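Local coordinates for arylesterase (Sulfolobus solfataricus, PDB 5L2P), which hydrolyses a broad range of aromatic esters, p-nitrophenyl fatty acid esters and aryl dialkyl phosphates such as paraoxon, at residues Leu62-Tyr67 with Thr108-Asp113. Sequence-based numbering, arbitrary orientation.
Sequences LPIRIY and TVISVD
R65 and S111 form one hydrogen-bonded pair of an antiparallel ladder and Y67 and V109 the next, each joined by two backbone N-H···O=C bonds. The bond from Y67 N to V109 O, at 2.7 Å, is nearly straight (175°). A fifth bond, D113 N to P63 O, carries the pairing one residue beyond strand 108-112. Between these rungs, I64 faces V112 and I66 faces I110 in non-hydrogen-bonded pairs.

On the face shared by those four residues, the side chains of I66 and I110 run alongside each other in the same direction. CD1 of I66 reaches across to I110 CG1 at 3.6 Å, while I110 CG2 comes within 4.1 Å of I64 CB. An alanine in place of I110 would probably cost I66 CD1 its contacts across the pair and open a gap against L77 and M79. L62, its CG anti to the backbone N (chi1 172°), swings its two methyls to V112 CG1.

On the other face the Y67 ring turns its edge to V109 O, which lies in the ring plane, and its CE1 meets S111 CB at 3.8 Å. The Y67 hydroxyl is hydrogen-bonded to the D95 carboxylate, and R65 forms salt bridges with D52 and E92.

Strand 61-68 is the antiparallel second strand of the alpha/beta hydrolase sheet (order 1-2-4-3-5-6-7-8), between 49-56 and 108-112; from 108-112 through 77-81 onward the strands run parallel, and helix 95-105 packs over Y67 and V109.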
loop_
_atom_site.group_PDB
_atom_site.type_symbol
_atom_site.label_atom_id
_atom_site.label_comp_id
_atom_site.label_asym_id
_atom_site.label_seq_id
_atom_site.Cartn_x
_atom_site.Cartn_y
_atom_site.Cartn_z
ATOM N N LEU A 62 26.916 -0.025 -35.287
ATOM C CA LEU A 62 26.171 -0.504 -34.110
ATOM C C LEU A 62 26.197 -2.027 -34.013
ATOM O O LEU A 62 25.621 -2.699 -34.858
ATOM C CB LEU A 62 24.730 -0.002 -34.172
ATOM C CG LEU A 62 23.699 -0.496 -33.164
ATOM C CD1 LEU A 62 24.185 -0.143 -31.790
ATOM C CD2 LEU A 62 22.361 0.188 -33.457
ATOM N N PRO A 63 26.874 -2.575 -32.991
ATOM C CA PRO A 63 26.970 -4.039 -32.924
ATOM C C PRO A 63 25.630 -4.682 -32.512
ATOM O O PRO A 63 24.941 -4.164 -31.655
ATOM C CB PRO A 63 28.053 -4.299 -31.853
ATOM C CG PRO A 63 28.662 -2.982 -31.577
ATOM C CD PRO A 63 27.651 -1.921 -31.929
ATOM N N ILE A 64 25.298 -5.805 -33.132
ATOM C CA ILE A 64 24.163 -6.601 -32.746
ATOM C C ILE A 64 24.520 -8.077 -32.694
ATOM O O ILE A 64 25.518 -8.492 -33.249
ATOM C CB ILE A 64 22.966 -6.400 -33.714
ATOM C CG1 ILE A 64 23.356 -6.747 -35.133
ATOM C CG2 ILE A 64 22.494 -4.958 -33.664
ATOM C CD1 ILE A 64 22.143 -6.814 -36.063
ATOM N N ARG A 65 23.690 -8.855 -31.992
ATOM C CA ARG A 65 23.807 -10.302 -32.004
ATOM C C ARG A 65 22.430 -10.871 -32.372
ATOM O O ARG A 65 21.428 -10.535 -31.765
ATOM C CB ARG A 65 24.252 -10.820 -30.650
ATOM C CG ARG A 65 24.642 -12.313 -30.676
ATOM C CD ARG A 65 25.059 -12.884 -29.305
ATOM N NE ARG A 65 26.159 -12.197 -28.652
ATOM C CZ ARG A 65 27.430 -12.461 -28.849
ATOM N NH1 ARG A 65 27.784 -13.415 -29.691
ATOM N NH2 ARG A 65 28.343 -11.764 -28.199
ATOM N N ILE A 66 22.399 -11.732 -33.380
ATOM C CA ILE A 66 21.189 -12.407 -33.809
ATOM C C ILE A 66 21.146 -13.814 -33.219
ATOM O O ILE A 66 22.082 -14.612 -33.454
ATOM C CB ILE A 66 21.121 -12.616 -35.335
ATOM C CG1 ILE A 66 21.622 -11.395 -36.134
ATOM C CG2 ILE A 66 19.700 -12.998 -35.739
ATOM C CD1 ILE A 66 21.065 -10.054 -35.653
ATOM N N TYR A 67 20.054 -14.112 -32.480
ATOM C CA TYR A 67 19.854 -15.443 -31.900
ATOM C C TYR A 67 18.827 -16.214 -32.682
ATOM O O TYR A 67 17.747 -15.721 -32.896
ATOM C CB TYR A 67 19.397 -15.345 -30.464
ATOM C CG TYR A 67 20.331 -14.624 -29.534
ATOM C CD1 TYR A 67 20.403 -13.236 -29.503
ATOM C CD2 TYR A 67 21.118 -15.311 -28.663
ATOM C CE1 TYR A 67 21.269 -12.583 -28.625
ATOM C CE2 TYR A 67 21.999 -14.671 -27.815
ATOM C CZ TYR A 67 22.054 -13.307 -27.795
ATOM O OH TYR A 67 22.857 -12.642 -26.915
ATOM N N THR A 108 13.266 -15.599 -33.715
ATOM C CA THR A 108 14.526 -14.880 -33.782
ATOM C C THR A 108 14.570 -13.703 -32.809
ATOM O O THR A 108 13.590 -12.978 -32.647
ATOM C CB THR A 108 14.687 -14.303 -35.187
ATOM O OG1 THR A 108 14.357 -15.312 -36.175
ATOM C CG2 THR A 108 16.119 -13.722 -35.370
ATOM N N VAL A 109 15.701 -13.522 -32.153
ATOM C CA VAL A 109 15.898 -12.428 -31.208
ATOM C C VAL A 109 17.156 -11.658 -31.609
ATOM O O VAL A 109 18.179 -12.269 -31.945
ATOM C CB VAL A 109 16.051 -12.969 -29.788
ATOM C CG1 VAL A 109 16.465 -11.867 -28.821
ATOM C CG2 VAL A 109 14.759 -13.646 -29.335
ATOM N N ILE A 110 17.071 -10.335 -31.600
ATOM C CA ILE A 110 18.216 -9.484 -31.930
ATOM C C ILE A 110 18.520 -8.550 -30.761
ATOM O O ILE A 110 17.700 -7.687 -30.397
ATOM C CB ILE A 110 17.968 -8.642 -33.194
ATOM C CG1 ILE A 110 17.753 -9.566 -34.387
ATOM C CG2 ILE A 110 19.115 -7.664 -33.436
ATOM C CD1 ILE A 110 17.427 -8.832 -35.683
ATOM N N SER A 111 19.704 -8.728 -30.179
ATOM C CA SER A 111 20.131 -7.932 -29.044
ATOM C C SER A 111 20.984 -6.771 -29.571
ATOM O O SER A 111 21.819 -6.975 -30.469
ATOM C CB SER A 111 20.936 -8.809 -28.110
ATOM O OG SER A 111 21.270 -8.137 -26.917
ATOM N N VAL A 112 20.777 -5.565 -29.038
ATOM C CA VAL A 112 21.468 -4.377 -29.529
ATOM C C VAL A 112 22.476 -3.802 -28.509
ATOM O O VAL A 112 22.143 -3.641 -27.318
ATOM C CB VAL A 112 20.464 -3.281 -29.903
ATOM C CG1 VAL A 112 21.157 -2.118 -30.621
ATOM C CG2 VAL A 112 19.343 -3.852 -30.768
ATOM N N ASP A 113 23.690 -3.514 -28.963
ATOM C CA ASP A 113 24.682 -2.763 -28.163
ATOM C C ASP A 113 24.620 -1.264 -28.412
ATOM O O ASP A 113 25.514 -0.710 -29.034
ATOM C CB ASP A 113 26.116 -3.253 -28.457
ATOM C CG ASP A 113 26.656 -4.143 -27.399
ATOM O OD1 ASP A 113 26.094 -4.190 -26.273
ATOM O OD2 ASP A 113 27.670 -4.772 -27.712
#